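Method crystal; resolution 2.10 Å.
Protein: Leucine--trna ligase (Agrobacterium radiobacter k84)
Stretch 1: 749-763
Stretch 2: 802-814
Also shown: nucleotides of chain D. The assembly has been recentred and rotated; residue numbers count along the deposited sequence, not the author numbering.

Stretch 1 749-763: VQAENIVLPVQINGK
Stretch 2 (802-814) RYVPNRIINLVVG

A side-chain amide can carry a parallel sheet past the point where one strand turns away, and Asn761 does so here. Having left the strand with phi/psi 53/36, it begins the bend of a type I' turn from Ile760 to Lys763, yet its m rotamer (chi2 -7°) brings the amide back to the neighbouring strand: OD1 accepts from Val813 N at 2.8 Å, and ND2 donates to Val813 O at 3.3 Å.

Before the turn, strands 753-760 and 808-813 run parallel at 18°, pairing Val758 with Ile809, Gln759 with Asn810 and Ile760 with Leu811 (CA-CA 5.1, 4.3 and 4.7 Å). The backbone ladder is regular: Ile809 N to Pro757 O, 3.1 Å; Gln759 N to Ile809 O, Leu811 N to Gln759 O and Asn761 N to Leu811 O, each 2.8 Å.

Val758 (t), Ile760 (m), Ile809 (t) and Leu811 (m) share one apolar face, where Val758 CG2 meets Ile809 CG2 at 4.0 Å. Gln759 (m) and Asn810 (t) occupy the other, facing the tRNA. Asn810 divides its amide: OD1 accepts from Gly762 N at 2.8 Å, while ND2 donates to O2 of C64 at 2.8 Å. Gln759 OE1 accepts from N2 of G19 at 3.0 Å. Gly762, at phi/psi 90/-9, adopts a backbone that calls for glycine.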

# COMPACT_ATOMS: atom_id res chain seq x y z
N VAL B 749 -8.96 -37.62 -2.48
CA VAL B 749 -9.81 -36.45 -2.66
C VAL B 749 -11.28 -36.75 -2.91
O VAL B 749 -12.15 -35.93 -2.50
CB VAL B 749 -9.28 -35.59 -3.85
CG1 VAL B 749 -10.26 -34.49 -4.29
CG2 VAL B 749 -7.96 -34.97 -3.46
N GLN B 750 -11.60 -37.83 -3.64
CA GLN B 750 -13.01 -38.29 -3.73
C GLN B 750 -13.07 -39.43 -2.80
O GLN B 750 -12.15 -40.24 -2.78
CB GLN B 750 -13.40 -38.80 -5.10
CG GLN B 750 -13.34 -37.77 -6.22
CD GLN B 750 -13.20 -38.44 -7.58
OE1 GLN B 750 -12.38 -39.36 -7.76
NE2 GLN B 750 -14.00 -37.99 -8.54
N ALA B 751 -14.14 -39.50 -2.02
CA ALA B 751 -14.41 -40.68 -1.22
C ALA B 751 -15.21 -41.63 -2.16
O ALA B 751 -15.26 -41.40 -3.38
CB ALA B 751 -15.21 -40.32 0.04
N GLU B 752 -15.80 -42.66 -1.57
CA GLU B 752 -16.48 -43.70 -2.30
C GLU B 752 -17.84 -43.21 -2.83
O GLU B 752 -18.25 -43.65 -3.88
CB GLU B 752 -16.61 -44.96 -1.41
CG GLU B 752 -15.25 -45.53 -0.95
CD GLU B 752 -15.36 -46.61 0.14
OE1 GLU B 752 -16.42 -47.26 0.25
OE2 GLU B 752 -14.37 -46.81 0.90
N ASN B 753 -18.50 -42.29 -2.12
CA ASN B 753 -19.82 -41.73 -2.52
C ASN B 753 -19.88 -40.21 -2.57
O ASN B 753 -19.14 -39.52 -1.90
CB ASN B 753 -20.91 -42.26 -1.58
CG ASN B 753 -20.99 -43.76 -1.59
OD1 ASN B 753 -21.18 -44.39 -2.64
ND2 ASN B 753 -20.78 -44.37 -0.43
N ILE B 754 -20.80 -39.70 -3.36
CA ILE B 754 -20.95 -38.27 -3.57
C ILE B 754 -22.40 -37.86 -3.28
O ILE B 754 -23.33 -38.58 -3.66
CB ILE B 754 -20.47 -37.96 -4.99
CG1 ILE B 754 -19.00 -37.54 -4.86
CG2 ILE B 754 -21.28 -36.88 -5.71
CD1 ILE B 754 -18.24 -37.49 -6.17
N VAL B 755 -22.57 -36.75 -2.55
CA VAL B 755 -23.86 -36.11 -2.39
C VAL B 755 -24.04 -35.16 -3.59
O VAL B 755 -23.25 -34.26 -3.82
CB VAL B 755 -23.98 -35.39 -1.05
CG1 VAL B 755 -25.31 -34.65 -0.93
CG2 VAL B 755 -23.84 -36.40 0.11
N LEU B 756 -25.06 -35.42 -4.40
CA LEU B 756 -25.28 -34.63 -5.63
C LEU B 756 -26.62 -33.88 -5.53
O LEU B 756 -27.63 -34.53 -5.44
CB LEU B 756 -25.33 -35.61 -6.82
CG LEU B 756 -25.25 -35.07 -8.25
CD1 LEU B 756 -23.84 -34.59 -8.56
CD2 LEU B 756 -25.65 -36.15 -9.26
N PRO B 757 -26.64 -32.54 -5.54
CA PRO B 757 -27.95 -31.88 -5.60
C PRO B 757 -28.62 -32.06 -6.97
O PRO B 757 -27.93 -32.12 -8.01
CB PRO B 757 -27.62 -30.39 -5.36
CG PRO B 757 -26.15 -30.25 -5.75
CD PRO B 757 -25.54 -31.58 -5.37
N VAL B 758 -29.95 -32.12 -6.94
CA VAL B 758 -30.77 -32.27 -8.11
C VAL B 758 -31.65 -31.06 -8.24
O VAL B 758 -32.37 -30.71 -7.31
CB VAL B 758 -31.65 -33.49 -7.92
CG1 VAL B 758 -32.56 -33.70 -9.12
CG2 VAL B 758 -30.75 -34.70 -7.65
N GLN B 759 -31.54 -30.38 -9.37
CA GLN B 759 -32.45 -29.32 -9.76
C GLN B 759 -33.46 -29.80 -10.82
O GLN B 759 -33.16 -30.65 -11.60
CB GLN B 759 -31.68 -28.17 -10.34
CG GLN B 759 -30.83 -27.41 -9.30
CD GLN B 759 -29.86 -26.43 -9.93
OE1 GLN B 759 -29.43 -26.58 -11.06
NE2 GLN B 759 -29.45 -25.43 -9.15
N ILE B 760 -34.62 -29.17 -10.85
CA ILE B 760 -35.53 -29.22 -11.96
C ILE B 760 -35.77 -27.80 -12.38
O ILE B 760 -36.20 -26.92 -11.59
CB ILE B 760 -36.87 -29.89 -11.64
CG1 ILE B 760 -36.66 -31.36 -11.36
CG2 ILE B 760 -37.80 -29.77 -12.81
CD1 ILE B 760 -37.86 -32.08 -10.76
N ASN B 761 -35.44 -27.56 -13.64
CA ASN B 761 -35.50 -26.25 -14.24
C ASN B 761 -34.76 -25.21 -13.43
O ASN B 761 -35.21 -24.09 -13.32
CB ASN B 761 -36.95 -25.84 -14.47
CG ASN B 761 -37.53 -26.53 -15.67
OD1 ASN B 761 -36.82 -27.24 -16.45
ND2 ASN B 761 -38.83 -26.39 -15.83
N GLY B 762 -33.65 -25.63 -12.83
CA GLY B 762 -32.86 -24.72 -12.03
C GLY B 762 -33.28 -24.67 -10.57
O GLY B 762 -32.57 -24.10 -9.80
N LYS B 763 -34.39 -25.28 -10.18
CA LYS B 763 -34.80 -25.20 -8.76
C LYS B 763 -34.35 -26.43 -7.98
O LYS B 763 -34.68 -27.55 -8.39
CB LYS B 763 -36.33 -25.07 -8.68
CG LYS B 763 -36.85 -24.60 -7.33
CD LYS B 763 -38.28 -25.05 -7.04
CE LYS B 763 -38.66 -24.86 -5.57
NZ LYS B 763 -39.37 -26.06 -5.05
N ARG B 802 -28.46 -30.97 -17.62
CA ARG B 802 -27.10 -30.47 -17.45
C ARG B 802 -26.48 -31.20 -16.25
O ARG B 802 -26.92 -31.02 -15.13
CB ARG B 802 -27.20 -29.00 -17.14
CG ARG B 802 -25.84 -28.37 -16.83
CD ARG B 802 -25.09 -28.13 -18.11
NE ARG B 802 -23.64 -28.15 -17.96
CZ ARG B 802 -22.81 -27.71 -18.90
NH1 ARG B 802 -23.29 -27.18 -20.04
NH2 ARG B 802 -21.50 -27.77 -18.68
N TYR B 803 -25.50 -32.04 -16.49
CA TYR B 803 -24.79 -32.74 -15.49
C TYR B 803 -23.38 -32.16 -15.42
O TYR B 803 -22.66 -32.17 -16.41
CB TYR B 803 -24.70 -34.22 -15.85
CG TYR B 803 -23.85 -34.97 -14.91
CD1 TYR B 803 -24.07 -34.87 -13.53
CD2 TYR B 803 -22.79 -35.78 -15.36
CE1 TYR B 803 -23.29 -35.56 -12.63
CE2 TYR B 803 -21.97 -36.44 -14.43
CZ TYR B 803 -22.22 -36.30 -13.09
OH TYR B 803 -21.48 -36.95 -12.12
N VAL B 804 -23.00 -31.64 -14.26
CA VAL B 804 -21.63 -31.20 -14.06
C VAL B 804 -21.05 -32.22 -13.10
O VAL B 804 -21.54 -32.30 -11.98
CB VAL B 804 -21.60 -29.83 -13.44
CG1 VAL B 804 -20.15 -29.37 -13.16
CG2 VAL B 804 -22.30 -28.84 -14.36
N PRO B 805 -20.03 -33.02 -13.54
CA PRO B 805 -19.56 -34.18 -12.73
C PRO B 805 -19.23 -33.87 -11.32
O PRO B 805 -18.64 -32.84 -11.04
CB PRO B 805 -18.31 -34.64 -13.46
CG PRO B 805 -18.57 -34.29 -14.89
CD PRO B 805 -19.27 -32.92 -14.80
N ASN B 806 -19.71 -34.75 -10.45
CA ASN B 806 -19.59 -34.62 -9.04
C ASN B 806 -20.07 -33.28 -8.46
O ASN B 806 -19.75 -33.00 -7.31
CB ASN B 806 -18.14 -34.91 -8.65
CG ASN B 806 -17.60 -36.24 -9.22
OD1 ASN B 806 -18.28 -37.29 -9.27
ND2 ASN B 806 -16.36 -36.19 -9.66
N ARG B 807 -20.83 -32.45 -9.20
CA ARG B 807 -21.27 -31.13 -8.68
C ARG B 807 -22.79 -31.02 -8.65
O ARG B 807 -23.36 -30.82 -7.59
CB ARG B 807 -20.70 -29.93 -9.45
CG ARG B 807 -19.17 -29.92 -9.57
CD ARG B 807 -18.39 -28.98 -8.63
NE ARG B 807 -18.95 -27.63 -8.44
CZ ARG B 807 -18.99 -26.65 -9.35
NH1 ARG B 807 -18.53 -26.82 -10.60
NH2 ARG B 807 -19.50 -25.46 -9.01
N ILE B 808 -23.42 -31.13 -9.81
CA ILE B 808 -24.85 -30.92 -9.87
C ILE B 808 -25.53 -31.64 -11.05
O ILE B 808 -24.89 -31.88 -12.07
CB ILE B 808 -25.12 -29.44 -9.90
CG1 ILE B 808 -26.56 -29.18 -9.47
CG2 ILE B 808 -24.79 -28.85 -11.28
CD1 ILE B 808 -26.79 -27.84 -8.84
N ILE B 809 -26.80 -31.97 -10.91
CA ILE B 809 -27.64 -32.33 -12.10
C ILE B 809 -28.91 -31.50 -12.12
O ILE B 809 -29.66 -31.48 -11.13
CB ILE B 809 -27.91 -33.85 -12.24
CG1 ILE B 809 -28.63 -34.12 -13.56
CG2 ILE B 809 -28.67 -34.41 -11.04
CD1 ILE B 809 -28.56 -35.54 -13.99
N ASN B 810 -29.09 -30.75 -13.20
CA ASN B 810 -30.31 -30.01 -13.44
C ASN B 810 -31.12 -30.67 -14.59
O ASN B 810 -30.63 -30.80 -15.71
CB ASN B 810 -30.00 -28.59 -13.81
CG ASN B 810 -31.21 -27.76 -13.96
OD1 ASN B 810 -32.22 -27.96 -13.31
ND2 ASN B 810 -31.14 -26.80 -14.89
N LEU B 811 -32.31 -31.12 -14.27
CA LEU B 811 -33.25 -31.68 -15.27
C LEU B 811 -34.10 -30.58 -15.91
O LEU B 811 -34.72 -29.78 -15.20
CB LEU B 811 -34.15 -32.67 -14.60
CG LEU B 811 -33.48 -33.78 -13.80
CD1 LEU B 811 -34.51 -34.62 -13.05
CD2 LEU B 811 -32.61 -34.62 -14.69
N VAL B 812 -34.06 -30.47 -17.23
CA VAL B 812 -34.83 -29.43 -17.96
C VAL B 812 -36.15 -30.04 -18.44
O VAL B 812 -36.12 -31.05 -19.18
CB VAL B 812 -34.06 -28.91 -19.15
CG1 VAL B 812 -34.89 -27.88 -19.92
CG2 VAL B 812 -32.76 -28.24 -18.69
N VAL B 813 -37.27 -29.51 -17.97
CA VAL B 813 -38.60 -30.12 -18.20
C VAL B 813 -39.58 -29.13 -18.83
O VAL B 813 -39.49 -27.94 -18.61
CB VAL B 813 -39.24 -30.72 -16.93
CG1 VAL B 813 -38.37 -31.83 -16.35
CG2 VAL B 813 -39.50 -29.68 -15.90
N GLY B 814 -40.51 -29.66 -19.61
CA GLY B 814 -41.57 -28.87 -20.23
C GLY B 814 -42.69 -28.48 -19.29
O GLY B 814 -42.68 -28.85 -18.11
P C D 64 -30.01 -21.68 -22.09
OP1 C D 64 -29.48 -22.68 -23.02
OP2 C D 64 -31.14 -20.80 -22.41
O5' C D 64 -30.44 -22.49 -20.79
C5' C D 64 -31.72 -23.11 -20.70
C4' C D 64 -31.80 -23.87 -19.40
O4' C D 64 -30.82 -24.95 -19.38
C3' C D 64 -31.47 -23.06 -18.17
O3' C D 64 -32.60 -22.29 -17.77
C2' C D 64 -31.13 -24.15 -17.17
O2' C D 64 -32.29 -24.77 -16.69
C1' C D 64 -30.35 -25.13 -18.04
N1 C D 64 -28.89 -24.93 -18.01
C2 C D 64 -28.16 -25.39 -16.90
O2 C D 64 -28.76 -25.91 -15.95
N3 C D 64 -26.82 -25.18 -16.87
C4 C D 64 -26.20 -24.60 -17.90
N4 C D 64 -24.87 -24.45 -17.85
C5 C D 64 -26.92 -24.15 -19.05
C6 C D 64 -28.25 -24.31 -19.05
P G D 19 -21.09 -20.78 -8.44
OP1 G D 19 -21.40 -20.09 -7.19
OP2 G D 19 -19.82 -21.43 -8.73
O5' G D 19 -22.18 -21.95 -8.58
C5' G D 19 -23.54 -21.78 -8.09
C4' G D 19 -24.27 -23.12 -8.11
O4' G D 19 -24.44 -23.53 -9.49
C3' G D 19 -23.49 -24.26 -7.44
O3' G D 19 -24.26 -25.17 -6.73
C2' G D 19 -22.86 -24.99 -8.60
O2' G D 19 -22.46 -26.32 -8.40
C1' G D 19 -23.96 -24.85 -9.64
N9 G D 19 -23.55 -25.03 -11.03
C8 G D 19 -22.28 -24.95 -11.56
N7 G D 19 -22.26 -25.12 -12.85
C5 G D 19 -23.59 -25.29 -13.20
C6 G D 19 -24.19 -25.49 -14.47
O6 G D 19 -23.66 -25.53 -15.58
N1 G D 19 -25.57 -25.62 -14.37
C2 G D 19 -26.29 -25.55 -13.20
N2 G D 19 -27.63 -25.69 -13.31
N3 G D 19 -25.74 -25.37 -12.01
C4 G D 19 -24.40 -25.24 -12.09
P C D 17 -13.86 -16.93 -9.18
OP1 C D 17 -12.98 -15.76 -9.42
OP2 C D 17 -14.99 -16.79 -8.22
O5' C D 17 -14.48 -17.42 -10.56
C5' C D 17 -13.71 -18.13 -11.56
C4' C D 17 -14.55 -19.15 -12.32
O4' C D 17 -14.34 -20.48 -11.79
C3' C D 17 -16.07 -18.98 -12.27
O3' C D 17 -16.44 -17.97 -13.22
C2' C D 17 -16.62 -20.42 -12.40
O2' C D 17 -17.28 -20.79 -13.60
C1' C D 17 -15.37 -21.30 -12.28
N1 C D 17 -15.50 -22.51 -11.43
C2 C D 17 -15.75 -22.38 -10.05
O2 C D 17 -15.86 -21.25 -9.55
N3 C D 17 -15.86 -23.51 -9.29
C4 C D 17 -15.74 -24.71 -9.86
N4 C D 17 -15.86 -25.79 -9.08
C5 C D 17 -15.50 -24.86 -11.26
C6 C D 17 -15.38 -23.75 -12.00